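Local coordinates for protein dual specificity phosphatase-like 15 isoform a (Homo sapiens, PDB 1YZ4) that removes phosphate from tyrosine, serine and threonine residues of proteins as a dual-specificity phosphatase, this chain being its catalytic domain, at residues E63-I66 and K67-F70; L112-R115 and D116-A120; R135-L138 and E139-G142; S146-L149 and R150-E154. The protein carries 1 engineered substitution. All blocks are in the same frame, centred on the assembly; numbering follows the deposited sequence.

Contact 1: E63-I66 and K67-F70; sequences EVPI and KKHF
Two overlapping turns, entered from an inverse gamma turn centred on Pro-65, carry the chain into helix 70-82; in them Pro-65 meets Lys-68 and Ile-66 meets His-69 and Phe-70. Each turn is closed three residues on. Lys-68 N bonds Pro-65 O at 3.0 Å, and His-69 N bonds Ile-66 O at 2.8 Å. Both N-H groups point well at their acceptors, yet they come from above the carbonyl planes.

The lysine follows its backbone bond with its side chain. With CG beside the backbone N (chi1 -73°) and the rest extended, it runs past Pro-65 O and crosses the proline ring obliquely, CD standing 4.0 Å from Pro-65 CG. The His-69 ring turns its edge toward Ile-66 O. Phe-70 reaches the same oxygen from an oblique direction, CD1 at 3.3 Å, while one face of its ring lies over Lys-67 CA. Ile-66 CD1 approaches Phe-70 CZ at 3.7 Å, but the isoleucine's near-eclipsed chi1 of 23° makes the exact place of that methyl doubtful. Ile-66 also packs on Phe-134 and Thr-100, with its side chain about 9 Å from that of Ser-91, an engineered residue at the predicted position of the catalytic cysteine.

Chemically, the turns bond two carbonyls internally, and Gln-137 of helix 132-143 grips two more backbone groups, accepting from Lys-67 N and donating to Val-64 O, so one side-chain amide holds both sides of the bend.

Contact 2: L112-R115 and D116-A120; sequences LGWR and DVLEA
Trp-114 and Leu-118 lie side by side, one helical turn apart and pointing the same way. The leucine CG is anti to its backbone N (chi1 -174°), which carries CD1 to the edge of the indole, in the ring plane and 3.8 Å from Trp-114 CZ3. The indole itself owes its place to a chi1 of 69°, with CG lodged between the backbone N and the carbonyl carbon. One face of it is taken by the next residue: Arg-115 stretches out from CG to NE, its CG 3.4 Å above the ring plane near the rim, and its guanidinium has Trp-114 CH2 over one face.

These side chains belong to the start of helix 114-123, where Gly-113 is the N-cap and Val-117 N bonds Gly-113 O at 3.0 Å. Leu-118 N and Glu-119 N take up the same pattern on Trp-114 O and Arg-115 O.

Val-117 sends CG2 back beside its own N, so that this methyl sits at Gly-113 O and also meets Leu-112 CB at 4.1 Å. Its side chain faces helix 97-110, touching Thr-103, Val-106 and Met-107. Trp-114 shares Met-107 with it and leans as well on Arg-135, Leu-138 and Glu-139 of helix 132-143.

Contact 3: R135-L138 and E139-G142; sequences RQQL and EEFG
Phe-141 sets CG anti to its backbone N (chi1 180°), which swings the ring away from Gln-137 and Leu-138 and leaves CB to do the local touching, 3.5 Å from Gln-137 O and 3.6 Å from Leu-138 O. Glu-140 takes the other course: its CG stays beside the backbone N (chi1 -73°) and the extended chain runs back along the preceding turn, with CG 3.7 Å from Gln-136 O and OE2 4.1 Å from Gln-137 CA. Glu-139 bends at chi2, its CG passing 4.0 Å from Arg-135 O.

Beneath the side chains, helix 132-143 keeps the alpha-helical pattern, each N-H of 139-142 bonding the carbonyl four residues back. Phe-141 N reaches Gln-137 O at 3.0 Å and Gly-142 N reaches Leu-138 O at 2.9 Å. The bond from Glu-139 N to Arg-135 O is more bent, at 141°.

The Phe-141 ring meets Phe-70 edge to face and also touches Leu-149, while Leu-138 packs on Thr-100 and Ala-104 of helix 97-110.

The main chain alone thus binds the two turns by hydrogen bonds. Several side-chain ends turn to neighbours instead: Arg-135 NH1 donates a hydrogen bond to Pro-130 O, the buried Gln-137 amide is satisfied by Val-64 O and Lys-67 N, and the Glu-140 carboxylate has a long, weak ion pair with Lys-67.

Contact 4: S146-L149 and R150-E154; sequences SQKL and RRQLE
This is a contact between successive turns of one helix, 145-157, the last in the chain, and it pairs Leu-149 with Leu-153 and Lys-148 with Arg-151 and Gln-152. The leucines cross obliquely: Leu-149 CD2 rests against Leu-153 CG at 3.6 Å. Leu-153 keeps its CG beside the backbone N (chi1 -65°), a setting that also places CG 3.3 Å from Leu-149 O. That oxygen accepts the hydrogen bond of Leu-153 N at 2.8 Å.

Lys-148 is fully extended, and its methylenes pass across the amide end of Gln-152, with Lys-148 CG 3.5 Å from Gln-152 NE2. Arg-151 runs beside the lysine, pointing the same way; bends at chi2 and chi3 fold its guanidinium back so that one face lies over Lys-148 O, which stands 3.9 Å from the guanidinium plane. The two like charges stay apart, Lys-148 NZ being 5.6 Å from Arg-151 NH2, and the arginine finds a counter-charge in Glu-155, salt-bridged to its NE.

Leu-149 and Leu-153 both pack on Ile-74 of helix 70-82, and Leu-153 also meets Asn-75 and His-78 there. An apolar stripe laid on neighbouring helices, with lysine and arginine on the exposed side, is the pattern of an amphipathic surface helix.

In the fold
Each contact is a local one, closed within its own turn, so the four follow in series along the chain and none nests in or crosses another. Contact 1 comes first, in the connection from strand 52-56 to helix 70-82. Contact 2 starts helix 114-123, contact 3 lies within helix 132-143 and contact 4 within the final helix 145-157. Contact 3 is the hub: it touches each of the others, whereas contacts 1, 2 and 4 do not touch among themselves. Helix 132-143 thereby joins the turn ahead of helix 70-82 to helix 114-123, and a probable hydrogen bond from Ser-146 N to Phe-141 O, 2.8 Å, spans its junction with helix 145-157, tying contact 3 to contact 4.

Contact 1: E63-I66 and K67-F70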
loop_
_atom_site.group_PDB
_atom_site.type_symbol
_atom_site.label_atom_id
_atom_site.label_comp_id
_atom_site.label_asym_id
_atom_site.label_seq_id
_atom_site.Cartn_x
_atom_site.Cartn_y
_atom_site.Cartn_z
ATOM N N GLU A 63 -7.056 4.059 -16.578
ATOM C CA GLU A 63 -7.921 5.237 -16.578
ATOM C C GLU A 63 -8.519 5.557 -15.206
ATOM O O GLU A 63 -9.006 6.665 -14.964
ATOM C CB GLU A 63 -9.042 5.054 -17.601
ATOM C CG GLU A 63 -8.542 5.001 -19.031
ATOM C CD GLU A 63 -9.671 4.990 -20.040
ATOM O OE1 GLU A 63 -10.529 5.900 -19.981
ATOM O OE2 GLU A 63 -9.699 4.076 -20.893
ATOM N N VAL A 64 -8.478 4.583 -14.310
ATOM C CA VAL A 64 -9.014 4.759 -12.974
ATOM C C VAL A 64 -8.147 5.692 -12.139
ATOM O O VAL A 64 -6.951 5.471 -11.979
ATOM C CB VAL A 64 -9.132 3.411 -12.266
ATOM C CG1 VAL A 64 -9.722 3.601 -10.890
ATOM C CG2 VAL A 64 -9.995 2.473 -13.102
ATOM N N PRO A 65 -8.747 6.754 -11.589
ATOM C CA PRO A 65 -7.996 7.709 -10.773
ATOM C C PRO A 65 -7.785 7.285 -9.320
ATOM O O PRO A 65 -8.392 7.862 -8.424
ATOM C CB PRO A 65 -8.838 8.970 -10.880
ATOM C CG PRO A 65 -10.229 8.402 -10.855
ATOM C CD PRO A 65 -10.134 7.213 -11.793
ATOM N N ILE A 66 -6.927 6.287 -9.085
ATOM C CA ILE A 66 -6.657 5.839 -7.714
ATOM C C ILE A 66 -6.023 6.965 -6.921
ATOM O O ILE A 66 -5.998 6.923 -5.692
ATOM C CB ILE A 66 -5.677 4.627 -7.635
ATOM C CG1 ILE A 66 -4.817 4.549 -8.888
ATOM C CG2 ILE A 66 -6.433 3.342 -7.373
ATOM C CD1 ILE A 66 -3.798 5.627 -8.968
ATOM N N LYS A 67 -5.500 7.964 -7.629
ATOM C CA LYS A 67 -4.852 9.096 -6.976
ATOM C C LYS A 67 -5.825 9.819 -6.063
ATOM O O LYS A 67 -5.413 10.534 -5.152
ATOM C CB LYS A 67 -4.275 10.073 -8.011
ATOM C CG LYS A 67 -5.293 10.923 -8.766
ATOM C CD LYS A 67 -4.614 11.631 -9.937
ATOM C CE LYS A 67 -5.535 12.611 -10.650
ATOM N NZ LYS A 67 -5.727 13.879 -9.885
ATOM N N LYS A 68 -7.118 9.628 -6.303
ATOM C CA LYS A 68 -8.122 10.266 -5.470
ATOM C C LYS A 68 -8.185 9.620 -4.088
ATOM O O LYS A 68 -8.794 10.168 -3.173
ATOM C CB LYS A 68 -9.495 10.206 -6.143
ATOM C CG LYS A 68 -9.630 11.156 -7.333
ATOM C CD LYS A 68 -11.003 11.033 -7.998
ATOM C CE LYS A 68 -11.118 11.902 -9.251
ATOM N NZ LYS A 68 -12.416 11.669 -9.952
ATOM N N HIS A 69 -7.550 8.462 -3.933
ATOM C CA HIS A 69 -7.555 7.776 -2.645
ATOM C C HIS A 69 -6.196 7.772 -1.940
ATOM O O HIS A 69 -6.058 7.205 -0.856
ATOM C CB HIS A 69 -8.054 6.336 -2.807
ATOM C CG HIS A 69 -9.449 6.234 -3.341
ATOM N ND1 HIS A 69 -9.735 6.255 -4.690
ATOM C CD2 HIS A 69 -10.641 6.116 -2.706
ATOM C CE1 HIS A 69 -11.041 6.151 -4.863
ATOM N NE2 HIS A 69 -11.615 6.066 -3.675
ATOM N N PHE A 70 -5.205 8.413 -2.552
ATOM C CA PHE A 70 -3.865 8.486 -1.980
ATOM C C PHE A 70 -3.817 9.092 -0.577
ATOM O O PHE A 70 -3.222 8.518 0.337
ATOM C CB PHE A 70 -2.936 9.301 -2.891
ATOM C CG PHE A 70 -2.498 8.573 -4.143
ATOM C CD1 PHE A 70 -2.953 7.286 -4.425
ATOM C CD2 PHE A 70 -1.608 9.177 -5.030
ATOM C CE1 PHE A 70 -2.529 6.608 -5.566
ATOM C CE2 PHE A 70 -1.176 8.507 -6.179
ATOM C CZ PHE A 70 -1.638 7.218 -6.445
#

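Contact 2: L112-R115 and D116-A120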
loop_
_atom_site.group_PDB
_atom_site.type_symbol
_atom_site.label_atom_id
_atom_site.label_comp_id
_atom_site.label_asym_id
_atom_site.label_seq_id
_atom_site.Cartn_x
_atom_site.Cartn_y
_atom_site.Cartn_z
ATOM N N LEU A 112 11.409 10.610 -1.669
ATOM C CA LEU A 112 12.012 10.091 -2.893
ATOM C C LEU A 112 11.001 9.891 -4.024
ATOM O O LEU A 112 9.815 9.717 -3.771
ATOM C CB LEU A 112 12.732 8.777 -2.582
ATOM C CG LEU A 112 13.780 8.941 -1.475
ATOM C CD1 LEU A 112 14.404 7.600 -1.105
ATOM C CD2 LEU A 112 14.854 9.915 -1.959
ATOM N N GLY A 113 11.487 9.920 -5.267
ATOM C CA GLY A 113 10.629 9.756 -6.437
ATOM C C GLY A 113 10.044 8.361 -6.622
ATOM O O GLY A 113 10.569 7.390 -6.081
ATOM N N TRP A 114 8.976 8.248 -7.411
ATOM C CA TRP A 114 8.333 6.957 -7.604
ATOM C C TRP A 114 9.194 5.903 -8.285
ATOM O O TRP A 114 9.007 4.703 -8.049
ATOM C CB TRP A 114 7.014 7.109 -8.371
ATOM C CG TRP A 114 7.175 7.507 -9.794
ATOM C CD1 TRP A 114 7.269 8.776 -10.287
ATOM C CD2 TRP A 114 7.263 6.630 -10.922
ATOM N NE1 TRP A 114 7.406 8.744 -11.652
ATOM C CE2 TRP A 114 7.405 7.439 -12.069
ATOM C CE3 TRP A 114 7.237 5.236 -11.075
ATOM C CZ2 TRP A 114 7.518 6.901 -13.361
ATOM C CZ3 TRP A 114 7.350 4.697 -12.359
ATOM C CH2 TRP A 114 7.488 5.533 -13.485
ATOM N N ARG A 115 10.131 6.322 -9.129
ATOM C CA ARG A 115 10.974 5.334 -9.788
ATOM C C ARG A 115 11.924 4.669 -8.800
ATOM O O ARG A 115 12.017 3.442 -8.759
ATOM C CB ARG A 115 11.734 5.963 -10.958
ATOM C CG ARG A 115 10.827 6.166 -12.159
ATOM C CD ARG A 115 11.484 6.925 -13.299
ATOM N NE ARG A 115 10.752 6.681 -14.537
ATOM C CZ ARG A 115 10.683 5.493 -15.135
ATOM N NH1 ARG A 115 11.312 4.443 -14.616
ATOM N NH2 ARG A 115 9.966 5.344 -16.240
ATOM N N ASP A 116 12.616 5.468 -7.994
ATOM C CA ASP A 116 13.525 4.906 -7.008
ATOM C C ASP A 116 12.726 4.062 -6.020
ATOM O O ASP A 116 13.160 2.980 -5.626
ATOM C CB ASP A 116 14.271 6.009 -6.243
ATOM C CG ASP A 116 15.169 6.839 -7.133
ATOM O OD1 ASP A 116 15.835 6.253 -8.002
ATOM O OD2 ASP A 116 15.221 8.077 -6.957
ATOM N N VAL A 117 11.555 4.557 -5.625
ATOM C CA VAL A 117 10.723 3.830 -4.668
ATOM C C VAL A 117 10.249 2.496 -5.252
ATOM O O VAL A 117 10.359 1.448 -4.603
ATOM C CB VAL A 117 9.484 4.678 -4.214
ATOM C CG1 VAL A 117 8.617 3.868 -3.277
ATOM C CG2 VAL A 117 9.941 5.950 -3.495
ATOM N N LEU A 118 9.740 2.537 -6.478
ATOM C CA LEU A 118 9.251 1.334 -7.148
ATOM C C LEU A 118 10.398 0.325 -7.283
ATOM O O LEU A 118 10.231 -0.866 -7.002
ATOM C CB LEU A 118 8.698 1.700 -8.536
ATOM C CG LEU A 118 7.990 0.664 -9.429
ATOM C CD1 LEU A 118 7.718 1.271 -10.794
ATOM C CD2 LEU A 118 8.835 -0.561 -9.609
ATOM N N GLU A 119 11.559 0.806 -7.719
ATOM C CA GLU A 119 12.725 -0.052 -7.894
ATOM C C GLU A 119 13.135 -0.663 -6.560
ATOM O O GLU A 119 13.580 -1.813 -6.499
ATOM C CB GLU A 119 13.891 0.754 -8.480
ATOM C CG GLU A 119 15.184 -0.037 -8.672
ATOM C CD GLU A 119 16.287 0.786 -9.330
ATOM O OE1 GLU A 119 17.431 0.290 -9.440
ATOM O OE2 GLU A 119 16.008 1.934 -9.744
ATOM N N ALA A 120 12.984 0.110 -5.490
ATOM C CA ALA A 120 13.340 -0.379 -4.166
ATOM C C ALA A 120 12.326 -1.439 -3.734
ATOM O O ALA A 120 12.678 -2.437 -3.098
ATOM C CB ALA A 120 13.370 0.771 -3.173
#

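Contact 3: R135-L138 and E139-G142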
loop_
_atom_site.group_PDB
_atom_site.type_symbol
_atom_site.label_atom_id
_atom_site.label_comp_id
_atom_site.label_asym_id
_atom_site.label_seq_id
_atom_site.Cartn_x
_atom_site.Cartn_y
_atom_site.Cartn_z
ATOM N N ARG A 135 1.265 4.863 -12.990
ATOM C CA ARG A 135 2.624 5.377 -12.911
ATOM C C ARG A 135 2.622 6.881 -13.168
ATOM O O ARG A 135 3.372 7.625 -12.534
ATOM C CB ARG A 135 3.517 4.609 -13.898
ATOM C CG ARG A 135 3.439 3.092 -13.648
ATOM C CD ARG A 135 4.102 2.234 -14.709
ATOM N NE ARG A 135 5.549 2.163 -14.558
ATOM C CZ ARG A 135 6.223 1.048 -14.291
ATOM N NH1 ARG A 135 5.591 -0.106 -14.133
ATOM N NH2 ARG A 135 7.542 1.086 -14.201
ATOM N N GLN A 136 1.749 7.327 -14.072
ATOM C CA GLN A 136 1.627 8.749 -14.396
ATOM C C GLN A 136 1.046 9.470 -13.195
ATOM O O GLN A 136 1.500 10.560 -12.830
ATOM C CB GLN A 136 0.709 8.956 -15.602
ATOM C CG GLN A 136 1.271 8.402 -16.902
ATOM C CD GLN A 136 0.397 8.710 -18.103
ATOM O OE1 GLN A 136 -0.712 8.184 -18.239
ATOM N NE2 GLN A 136 0.893 9.572 -18.983
ATOM N N GLN A 137 0.035 8.849 -12.588
ATOM C CA GLN A 137 -0.608 9.404 -11.413
ATOM C C GLN A 137 0.425 9.484 -10.292
ATOM O O GLN A 137 0.388 10.400 -9.467
ATOM C CB GLN A 137 -1.801 8.535 -10.998
ATOM C CG GLN A 137 -2.949 8.589 -11.990
ATOM C CD GLN A 137 -4.162 7.788 -11.547
ATOM O OE1 GLN A 137 -4.611 7.894 -10.403
ATOM N NE2 GLN A 137 -4.709 6.995 -12.459
ATOM N N LEU A 138 1.347 8.527 -10.267
ATOM C CA LEU A 138 2.403 8.541 -9.258
ATOM C C LEU A 138 3.334 9.714 -9.584
ATOM O O LEU A 138 3.845 10.387 -8.689
ATOM C CB LEU A 138 3.172 7.210 -9.264
ATOM C CG LEU A 138 2.416 6.046 -8.601
ATOM C CD1 LEU A 138 3.057 4.713 -8.969
ATOM C CD2 LEU A 138 2.403 6.243 -7.072
ATOM N N GLU A 139 3.532 9.957 -10.874
ATOM C CA GLU A 139 4.372 11.058 -11.334
ATOM C C GLU A 139 3.803 12.365 -10.777
ATOM O O GLU A 139 4.523 13.160 -10.177
ATOM C CB GLU A 139 4.374 11.116 -12.865
ATOM C CG GLU A 139 5.695 10.760 -13.522
ATOM C CD GLU A 139 6.763 11.807 -13.295
ATOM O OE1 GLU A 139 7.106 12.070 -12.125
ATOM O OE2 GLU A 139 7.261 12.367 -14.291
ATOM N N GLU A 140 2.503 12.570 -10.991
ATOM C CA GLU A 140 1.817 13.767 -10.511
ATOM C C GLU A 140 2.031 13.903 -9.015
ATOM O O GLU A 140 2.583 14.889 -8.542
ATOM C CB GLU A 140 0.311 13.672 -10.770
ATOM C CG GLU A 140 -0.128 13.833 -12.215
ATOM C CD GLU A 140 -1.626 13.595 -12.394
ATOM O OE1 GLU A 140 -2.430 14.241 -11.676
ATOM O OE2 GLU A 140 -1.995 12.762 -13.255
ATOM N N PHE A 141 1.580 12.891 -8.283
ATOM C CA PHE A 141 1.678 12.857 -6.833
ATOM C C PHE A 141 3.060 13.255 -6.332
ATOM O O PHE A 141 3.185 14.006 -5.362
ATOM C CB PHE A 141 1.331 11.461 -6.322
ATOM C CG PHE A 141 1.411 11.328 -4.830
ATOM C CD1 PHE A 141 0.426 11.881 -4.014
ATOM C CD2 PHE A 141 2.495 10.681 -4.235
ATOM C CE1 PHE A 141 0.518 11.796 -2.629
ATOM C CE2 PHE A 141 2.599 10.589 -2.851
ATOM C CZ PHE A 141 1.607 11.150 -2.042
ATOM N N GLY A 142 4.096 12.750 -6.996
ATOM C CA GLY A 142 5.448 13.073 -6.587
ATOM C C GLY A 142 5.724 14.561 -6.670
ATOM O O GLY A 142 6.296 15.152 -5.755
#

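Contact 4: S146-L149 and R150-E154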
loop_
_atom_site.group_PDB
_atom_site.type_symbol
_atom_site.label_atom_id
_atom_site.label_comp_id
_atom_site.label_asym_id
_atom_site.label_seq_id
_atom_site.Cartn_x
_atom_site.Cartn_y
_atom_site.Cartn_z
ATOM N N SER A 146 2.979 14.866 -2.655
ATOM C CA SER A 146 3.927 14.175 -1.792
ATOM C C SER A 146 4.463 14.979 -0.594
ATOM O O SER A 146 4.176 14.652 0.562
ATOM C CB SER A 146 5.088 13.646 -2.642
ATOM O OG SER A 146 5.889 12.743 -1.904
ATOM N N GLN A 147 5.246 16.018 -0.872
ATOM C CA GLN A 147 5.833 16.857 0.170
ATOM C C GLN A 147 4.809 17.491 1.132
ATOM O O GLN A 147 5.027 17.539 2.353
ATOM C CB GLN A 147 6.662 17.965 -0.487
ATOM C CG GLN A 147 7.798 17.465 -1.370
ATOM C CD GLN A 147 8.227 18.492 -2.416
ATOM O OE1 GLN A 147 7.497 18.763 -3.374
ATOM N NE2 GLN A 147 9.411 19.071 -2.232
ATOM N N LYS A 148 3.708 17.992 0.579
ATOM C CA LYS A 148 2.671 18.628 1.389
ATOM C C LYS A 148 2.107 17.609 2.368
ATOM O O LYS A 148 1.889 17.903 3.550
ATOM C CB LYS A 148 1.546 19.173 0.499
ATOM C CG LYS A 148 0.456 19.910 1.272
ATOM C CD LYS A 148 -0.732 20.318 0.396
ATOM C CE LYS A 148 -1.793 21.060 1.224
ATOM N NZ LYS A 148 -2.985 21.492 0.425
ATOM N N LEU A 149 1.884 16.399 1.875
ATOM C CA LEU A 149 1.353 15.351 2.718
ATOM C C LEU A 149 2.322 15.003 3.846
ATOM O O LEU A 149 1.892 14.802 4.981
ATOM C CB LEU A 149 1.047 14.108 1.890
ATOM C CG LEU A 149 -0.331 13.505 2.171
ATOM C CD1 LEU A 149 -0.498 12.239 1.332
ATOM C CD2 LEU A 149 -0.484 13.205 3.665
ATOM N N ARG A 150 3.622 14.939 3.549
ATOM C CA ARG A 150 4.587 14.608 4.595
ATOM C C ARG A 150 4.463 15.595 5.758
ATOM O O ARG A 150 4.412 15.193 6.925
ATOM C CB ARG A 150 6.032 14.619 4.078
ATOM C CG ARG A 150 6.942 13.757 4.951
ATOM C CD ARG A 150 8.344 14.305 5.163
ATOM N NE ARG A 150 9.255 14.073 4.048
ATOM C CZ ARG A 150 10.514 13.656 4.188
ATOM N NH1 ARG A 150 11.013 13.416 5.396
ATOM N NH2 ARG A 150 11.288 13.497 3.122
ATOM N N ARG A 151 4.412 16.884 5.435
ATOM C CA ARG A 151 4.276 17.913 6.454
ATOM C C ARG A 151 2.940 17.729 7.192
ATOM O O ARG A 151 2.870 17.866 8.416
ATOM C CB ARG A 151 4.334 19.298 5.807
ATOM C CG ARG A 151 4.224 20.459 6.781
ATOM C CD ARG A 151 3.315 21.532 6.196
ATOM N NE ARG A 151 1.925 21.076 6.120
ATOM C CZ ARG A 151 1.050 21.482 5.206
ATOM N NH1 ARG A 151 1.414 22.354 4.276
ATOM N NH2 ARG A 151 -0.196 21.022 5.224
ATOM N N GLN A 152 1.885 17.413 6.438
ATOM C CA GLN A 152 0.565 17.200 7.024
ATOM C C GLN A 152 0.564 16.057 8.036
ATOM O O GLN A 152 0.042 16.203 9.141
ATOM C CB GLN A 152 -0.464 16.910 5.928
ATOM C CG GLN A 152 -1.248 18.125 5.471
ATOM C CD GLN A 152 -2.216 17.806 4.342
ATOM O OE1 GLN A 152 -3.012 16.869 4.435
ATOM N NE2 GLN A 152 -2.155 18.591 3.269
ATOM N N LEU A 153 1.150 14.922 7.659
ATOM C CA LEU A 153 1.201 13.763 8.548
ATOM C C LEU A 153 1.916 14.097 9.853
ATOM O O LEU A 153 1.548 13.604 10.921
ATOM C CB LEU A 153 1.910 12.589 7.865
ATOM C CG LEU A 153 1.218 11.997 6.637
ATOM C CD1 LEU A 153 2.176 11.064 5.922
ATOM C CD2 LEU A 153 -0.051 11.267 7.041
ATOM N N GLU A 154 2.948 14.928 9.758
ATOM C CA GLU A 154 3.703 15.329 10.932
ATOM C C GLU A 154 2.766 16.095 11.862
ATOM O O GLU A 154 2.823 15.946 13.081
ATOM C CB GLU A 154 4.878 16.216 10.517
ATOM C CG GLU A 154 5.863 15.527 9.581
ATOM C CD GLU A 154 6.869 16.490 8.974
ATOM O OE1 GLU A 154 7.518 17.235 9.735
ATOM O OE2 GLU A 154 7.014 16.498 7.734
#